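Local coordinates for protein B-agarase (Saccharophagus degradans, PDB 4BQ2) that hydrolyses the beta-linkages of agarose as a family 50 exo-beta-agarase, probably releasing short products from chain ends, at residues Leu40-Ser46 / His178-Ile184; Ser83-Leu88 / Thr99-Pro105. All blocks are in the same frame, centred on the assembly; numbering follows the deposited sequence. Where two conformers were deposited one is given.

Contact 1: Leu40-Ser46 / His178-Ile184; sequences LKLAMQS and HDKTVII
The CD1 methyl of I183 lies against the base of the K41 side chain, 3.6 Å from K41 CG and equally close to CB. K41 then runs on fully extended, its CG anti to the backbone N (chi1 180°), and lays CE against the CG2 methyl of T181, 3.8 Å away. The methyls of I183 and T181 are thus two bumps along the flank of the lysine chain, which crosses both obliquely, and the small A43 gives T181 a shallow seat beside its CB. Strands 36-44 and 180-191 pair antiparallel here, in the CBM-like domain of the agarase, and K41, A43, T181 and I183 share one face. The other face is buried and largely apolar, with K180 at one end, its amino group leading away to E631. V182 CG2 sits against L42 CB at 3.8 Å, and M44 curls at its last torsion (chi3 -76°) to bring CE back over the K180 carbonyl; L54, V173 and F86, from strands that pair with neither of these two, pack against this face. Past the paired region S46 OG donates to H178 O at 2.7 Å, in the carbonyl plane on a lone pair, while accepting a weak bond from K180 N. A water bridges M44 O, K180 O and T181 OG1.

Contact 2: Ser83-Leu88 / Thr99-Pro105; sequences STQFYL and TRSIDIP
Segments 83-88 and 99-105 run antiparallel, their strand axes 4.5 Å apart at closest and 154° between directions. T84, F86 and L88 form hydrogen-bonded pairs with I104, I102 and R100, and Q85 with D103 and Y87 with S101 are the non-hydrogen-bonded pairs between them. The rungs are not equal: the CA atoms of F86 and I102 stand 5.8 Å apart, and I102 N to F86 O is the longest of the backbone bonds at 3.2 Å.

At that wider rung S101 adds a side-chain bond. Its OG, swung away from the backbone N (chi1 -179°), donates to F86 O at 2.7 Å from well above the carbonyl plane, while I102 N reaches the same oxygen within the plane. F86 O is therefore gripped by two donors. S101 OG in turn accepts from Q85 NE2 at 3.0 Å, the bond lying in the amide plane; Q85 is stretched straight beyond CG to deliver it. The two strands are the arms of a beta hairpin in the CBM-like module, and both amide ends of Q85 continue beyond it, NE2 to L667 O and OE1 to H669 N, which fixes the rotation of the amide.

S101 OG also lies over one face of the Y87 ring, 4.0 Å above its plane and offset toward the rim, while T99 CG2 meets the same ring at its edge, 4.1 Å from CD2. On the other face of the hairpin F86 and I104 meet obliquely through CD2 and CG1, and I104 CG1 also rests against T84 O. Y112 of strand 110-115 packs on I104. The carboxylate of D103, on the face of Q85 and Y87, forms a salt bridge with R150.

Overall arrangement
Contacts 1 and 2 belong to the same CBM-like module, their centres about 12 Å apart, and the hairpin of contact 2 is formed from chain lying between the two strands of contact 1. They meet directly: V182 CG2 packs on F86 CZ at 3.7 Å and V182 CG1 approaches T84 OG1 at 3.7 Å. K180 NZ lies 3.0 Å from S83 O. The same lysine forms a salt bridge with E631, while S83 OG bonds D675 and H178 bonds D682, so residues of both contacts reach later parts of the chain. The I183 side chain of contact 1 is about 8 Å from the bound calcium, whose ligands include D7, E9 and D185.

Contact 1: Leu40-Ser46 / His178-Ile184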
loop_
_atom_site.group_PDB
_atom_site.type_symbol
_atom_site.label_atom_id
_atom_site.label_comp_id
_atom_site.label_asym_id
_atom_site.label_seq_id
_atom_site.Cartn_x
_atom_site.Cartn_y
_atom_site.Cartn_z
ATOM N N LEU A 40 19.930 10.542 -24.550
ATOM C CA LEU A 40 20.564 9.421 -23.859
ATOM C C LEU A 40 19.636 8.224 -23.883
ATOM O O LEU A 40 18.550 8.235 -23.247
ATOM C CB LEU A 40 20.877 9.798 -22.425
ATOM C CG LEU A 40 21.567 8.690 -21.615
ATOM C CD1 LEU A 40 23.040 8.595 -21.966
ATOM C CD2 LEU A 40 21.386 9.042 -20.154
ATOM N N LYS A 41 20.086 7.183 -24.568
ATOM C CA LYS A 41 19.355 5.940 -24.645
ATOM C C LYS A 41 19.795 5.054 -23.474
ATOM O O LYS A 41 20.976 4.736 -23.342
ATOM C CB LYS A 41 19.607 5.225 -25.974
ATOM C CG LYS A 41 18.843 3.904 -26.063
ATOM C CD LYS A 41 19.182 3.128 -27.311
ATOM C CE LYS A 41 18.404 1.820 -27.293
ATOM N NZ LYS A 41 18.281 1.243 -28.663
ATOM N N LEU A 42 18.850 4.696 -22.606
ATOM C CA LEU A 42 19.208 3.969 -21.379
ATOM C C LEU A 42 18.547 2.596 -21.434
ATOM O O LEU A 42 17.319 2.493 -21.320
ATOM C CB LEU A 42 18.808 4.772 -20.140
ATOM C CG LEU A 42 19.127 4.133 -18.772
ATOM C CD1 LEU A 42 20.647 4.090 -18.532
ATOM C CD2 LEU A 42 18.421 4.854 -17.627
ATOM N N ALA A 43 19.352 1.547 -21.640
ATOM C CA ALA A 43 18.810 0.218 -21.806
ATOM C C ALA A 43 19.130 -0.581 -20.529
ATOM O O ALA A 43 20.293 -0.924 -20.280
ATOM C CB ALA A 43 19.369 -0.441 -23.060
ATOM N N MET A 44 18.092 -0.780 -19.702
ATOM C CA MET A 44 18.216 -1.386 -18.366
ATOM C C MET A 44 18.011 -2.882 -18.460
ATOM O O MET A 44 17.092 -3.367 -19.125
ATOM C CB MET A 44 17.210 -0.747 -17.367
ATOM C CG MET A 44 17.560 0.714 -17.008
ATOM S SD MET A 44 16.166 1.733 -16.467
ATOM C CE MET A 44 15.387 2.030 -18.039
ATOM N N GLN A 45 18.897 -3.616 -17.804
ATOM C CA GLN A 45 18.801 -5.050 -17.696
ATOM C C GLN A 45 17.929 -5.358 -16.466
ATOM O O GLN A 45 18.371 -5.992 -15.491
ATOM C CB GLN A 45 20.214 -5.648 -17.612
ATOM C CG GLN A 45 20.981 -5.596 -18.949
ATOM C CD GLN A 45 21.526 -4.214 -19.315
ATOM O OE1 GLN A 45 22.380 -3.637 -18.610
ATOM N NE2 GLN A 45 21.044 -3.679 -20.419
ATOM N N SER A 46 16.675 -4.894 -16.524
ATOM C CA SER A 46 15.780 -4.940 -15.376
ATOM C C SER A 46 14.998 -6.250 -15.340
ATOM O O SER A 46 14.280 -6.503 -14.383
ATOM C CB SER A 46 14.838 -3.703 -15.394
ATOM O OG SER A 46 14.267 -3.528 -16.692
ATOM N N HIS A 178 10.563 -7.230 -16.917
ATOM C CA HIS A 178 11.048 -7.082 -18.290
ATOM C C HIS A 178 12.176 -6.067 -18.307
ATOM O O HIS A 178 12.195 -5.142 -17.480
ATOM C CB HIS A 178 9.948 -6.511 -19.192
ATOM C CG HIS A 178 8.664 -7.271 -19.163
ATOM N ND1 HIS A 178 8.537 -8.539 -19.677
ATOM C CD2 HIS A 178 7.429 -6.910 -18.742
ATOM C CE1 HIS A 178 7.283 -8.940 -19.556
ATOM N NE2 HIS A 178 6.592 -7.972 -18.985
ATOM N N ASP A 179 13.066 -6.191 -19.281
ATOM C CA ASP A 179 14.010 -5.123 -19.602
ATOM C C ASP A 179 13.210 -3.908 -20.054
ATOM O O ASP A 179 12.277 -4.058 -20.824
ATOM C CB ASP A 179 14.925 -5.553 -20.763
ATOM C CG ASP A 179 15.948 -6.608 -20.338
ATOM O OD1 ASP A 179 16.165 -6.774 -19.118
ATOM O OD2 ASP A 179 16.551 -7.229 -21.231
ATOM N N LYS A 180 13.579 -2.740 -19.539
ATOM C CA LYS A 180 12.973 -1.455 -19.867
ATOM C C LYS A 180 14.041 -0.590 -20.594
ATOM O O LYS A 180 15.219 -0.612 -20.251
ATOM C CB LYS A 180 12.502 -0.710 -18.592
ATOM C CG LYS A 180 11.471 -1.453 -17.725
ATOM C CD LYS A 180 10.294 -1.946 -18.562
ATOM C CE LYS A 180 9.229 -2.737 -17.760
ATOM N NZ LYS A 180 8.611 -1.878 -16.690
ATOM N N THR A 181 13.627 0.173 -21.590
ATOM C CA THR A 181 14.562 1.072 -22.313
ATOM C C THR A 181 13.882 2.439 -22.492
ATOM O O THR A 181 12.718 2.495 -22.913
ATOM C CB THR A 181 14.928 0.498 -23.700
ATOM O OG1 THR A 181 15.490 -0.811 -23.540
ATOM C CG2 THR A 181 15.954 1.421 -24.464
ATOM N N VAL A 182 14.599 3.513 -22.164
ATOM C CA VAL A 182 14.070 4.848 -22.332
ATOM C C VAL A 182 15.054 5.698 -23.130
ATOM O O VAL A 182 16.235 5.338 -23.255
ATOM C CB VAL A 182 13.799 5.535 -20.972
ATOM C CG1 VAL A 182 12.730 4.766 -20.187
ATOM C CG2 VAL A 182 15.102 5.701 -20.169
ATOM N N ILE A 183 14.549 6.824 -23.660
ATOM C CA ILE A 183 15.409 7.895 -24.151
ATOM C C ILE A 183 15.128 9.078 -23.249
ATOM O O ILE A 183 13.968 9.403 -22.994
ATOM C CB ILE A 183 15.095 8.331 -25.605
ATOM C CG1 ILE A 183 14.983 7.140 -26.542
ATOM C CG2 ILE A 183 16.150 9.303 -26.127
ATOM C CD1 ILE A 183 16.225 6.287 -26.594
ATOM N N ILE A 184 16.186 9.718 -22.779
ATOM C CA ILE A 184 16.118 10.873 -21.892
ATOM C C ILE A 184 16.806 12.038 -22.616
ATOM O O ILE A 184 17.857 11.854 -23.235
ATOM C CB ILE A 184 16.842 10.591 -20.564
ATOM C CG1 ILE A 184 16.153 9.429 -19.782
ATOM C CG2 ILE A 184 16.929 11.856 -19.705
ATOM C CD1 ILE A 184 16.993 8.884 -18.636
HETATM O O HOH W 1 16.687 -2.703 -21.791
#

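Contact 2: Ser83-Leu88 / Thr99-Pro105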
loop_
_atom_site.group_PDB
_atom_site.type_symbol
_atom_site.label_atom_id
_atom_site.label_comp_id
_atom_site.label_asym_id
_atom_site.label_seq_id
_atom_site.Cartn_x
_atom_site.Cartn_y
_atom_site.Cartn_z
ATOM N N SER A 83 5.963 -0.052 -21.016
ATOM C CA SER A 83 6.082 1.230 -20.348
ATOM C C SER A 83 7.059 1.029 -19.205
ATOM O O SER A 83 7.356 -0.115 -18.833
ATOM C CB SER A 83 4.729 1.734 -19.810
ATOM O OG SER A 83 4.272 0.923 -18.756
ATOM N N THR A 84 7.544 2.143 -18.657
ATOM C CA THR A 84 8.563 2.169 -17.627
ATOM C C THR A 84 8.109 3.058 -16.488
ATOM O O THR A 84 7.747 4.208 -16.714
ATOM C CB THR A 84 9.890 2.784 -18.204
ATOM O OG1 THR A 84 10.282 2.062 -19.363
ATOM C CG2 THR A 84 11.005 2.755 -17.169
ATOM N N GLN A 85 8.132 2.542 -15.263
ATOM C CA GLN A 85 7.887 3.372 -14.091
ATOM C C GLN A 85 9.267 3.770 -13.545
ATOM O O GLN A 85 10.040 2.910 -13.078
ATOM C CB GLN A 85 7.053 2.649 -13.020
ATOM C CG GLN A 85 6.956 3.471 -11.732
ATOM C CD GLN A 85 6.153 2.814 -10.642
ATOM O OE1 GLN A 85 5.693 1.669 -10.791
ATOM N NE2 GLN A 85 6.035 3.496 -9.497
ATOM N N PHE A 86 9.591 5.060 -13.649
ATOM C CA PHE A 86 10.809 5.594 -13.089
ATOM C C PHE A 86 10.577 6.082 -11.664
ATOM O O PHE A 86 9.555 6.766 -11.375
ATOM C CB PHE A 86 11.295 6.804 -13.927
ATOM C CG PHE A 86 12.424 6.492 -14.842
ATOM C CD1 PHE A 86 13.355 5.471 -14.525
ATOM C CD2 PHE A 86 12.615 7.237 -16.002
ATOM C CE1 PHE A 86 14.441 5.215 -15.361
ATOM C CE2 PHE A 86 13.685 6.984 -16.842
ATOM C CZ PHE A 86 14.591 5.956 -16.532
ATOM N N TYR A 87 11.532 5.757 -10.792
ATOM C CA TYR A 87 11.640 6.369 -9.487
ATOM C C TYR A 87 12.683 7.453 -9.596
ATOM O O TYR A 87 13.795 7.177 -10.045
ATOM C CB TYR A 87 12.057 5.330 -8.450
ATOM C CG TYR A 87 10.947 4.335 -8.150
ATOM C CD1 TYR A 87 10.812 3.184 -8.904
ATOM C CD2 TYR A 87 10.039 4.572 -7.126
ATOM C CE1 TYR A 87 9.789 2.253 -8.644
ATOM C CE2 TYR A 87 9.011 3.665 -6.849
ATOM C CZ TYR A 87 8.897 2.514 -7.616
ATOM O OH TYR A 87 7.883 1.617 -7.321
ATOM N N LEU A 88 12.310 8.692 -9.251
ATOM C CA LEU A 88 13.242 9.791 -9.249
ATOM C C LEU A 88 13.567 10.072 -7.779
ATOM O O LEU A 88 12.666 10.417 -7.015
ATOM C CB LEU A 88 12.624 11.025 -9.936
ATOM C CG LEU A 88 13.400 12.319 -9.658
ATOM C CD1 LEU A 88 14.705 12.325 -10.454
ATOM C CD2 LEU A 88 12.538 13.571 -9.954
ATOM N N THR A 99 11.456 11.246 -3.049
ATOM C CA THR A 99 11.170 10.270 -4.106
ATOM C C THR A 99 9.884 10.678 -4.815
ATOM O O THR A 99 8.836 10.854 -4.180
ATOM C CB THR A 99 10.974 8.834 -3.523
ATOM O OG1 THR A 99 12.126 8.452 -2.767
ATOM C CG2 THR A 99 10.768 7.804 -4.640
ATOM N N ARG A 100 9.955 10.793 -6.133
ATOM C CA ARG A 100 8.745 10.936 -6.942
ATOM C C ARG A 100 8.813 9.837 -7.964
ATOM O O ARG A 100 9.856 9.246 -8.169
ATOM C CB ARG A 100 8.678 12.311 -7.633
ATOM C CG ARG A 100 8.485 13.495 -6.694
ATOM C CD ARG A 100 8.016 14.748 -7.467
ATOM N NE ARG A 100 7.792 15.866 -6.547
ATOM C CZ ARG A 100 6.635 16.508 -6.361
ATOM N NH1 ARG A 100 5.544 16.193 -7.061
ATOM N NH2 ARG A 100 6.585 17.507 -5.465
ATOM N N SER A 101 7.696 9.557 -8.613
ATOM C CA SER A 101 7.676 8.499 -9.595
ATOM C C SER A 101 6.554 8.755 -10.581
ATOM O O SER A 101 5.564 9.482 -10.257
ATOM C CB SER A 101 7.473 7.124 -8.896
ATOM O OG SER A 101 7.477 6.087 -9.873
ATOM N N ILE A 102 6.684 8.167 -11.771
ATOM C CA ILE A 102 5.640 8.283 -12.800
ATOM C C ILE A 102 5.829 7.187 -13.844
ATOM O O ILE A 102 6.910 6.583 -13.934
ATOM C CB ILE A 102 5.650 9.706 -13.448
ATOM C CG1 ILE A 102 4.373 9.961 -14.241
ATOM C CG2 ILE A 102 6.894 9.912 -14.310
ATOM C CD1 ILE A 102 3.140 9.917 -13.373
ATOM N N ASP A 103 4.783 6.911 -14.621
ATOM C CA ASP A 103 4.866 5.999 -15.764
ATOM C C ASP A 103 5.427 6.751 -16.959
ATOM O O ASP A 103 5.099 7.926 -17.143
ATOM C CB ASP A 103 3.457 5.529 -16.176
ATOM C CG ASP A 103 2.550 6.679 -16.560
ATOM O OD1 ASP A 103 2.159 7.450 -15.646
ATOM O OD2 ASP A 103 2.241 6.811 -17.786
ATOM N N ILE A 104 6.264 6.069 -17.743
ATOM C CA ILE A 104 6.799 6.585 -18.998
ATOM C C ILE A 104 6.278 5.700 -20.116
ATOM O O ILE A 104 6.742 4.557 -20.298
ATOM C CB ILE A 104 8.344 6.611 -19.040
ATOM C CG1 ILE A 104 8.941 7.176 -17.735
ATOM C CG2 ILE A 104 8.793 7.334 -20.301
ATOM C CD1 ILE A 104 8.560 8.631 -17.376
ATOM N N PRO A 105 5.277 6.201 -20.860
ATOM C CA PRO A 105 4.704 5.414 -21.950
ATOM C C PRO A 105 5.641 5.301 -23.143
ATOM O O PRO A 105 6.535 6.129 -23.302
ATOM C CB PRO A 105 3.432 6.212 -22.357
ATOM C CG PRO A 105 3.135 7.082 -21.181
ATOM C CD PRO A 105 4.485 7.415 -20.582
#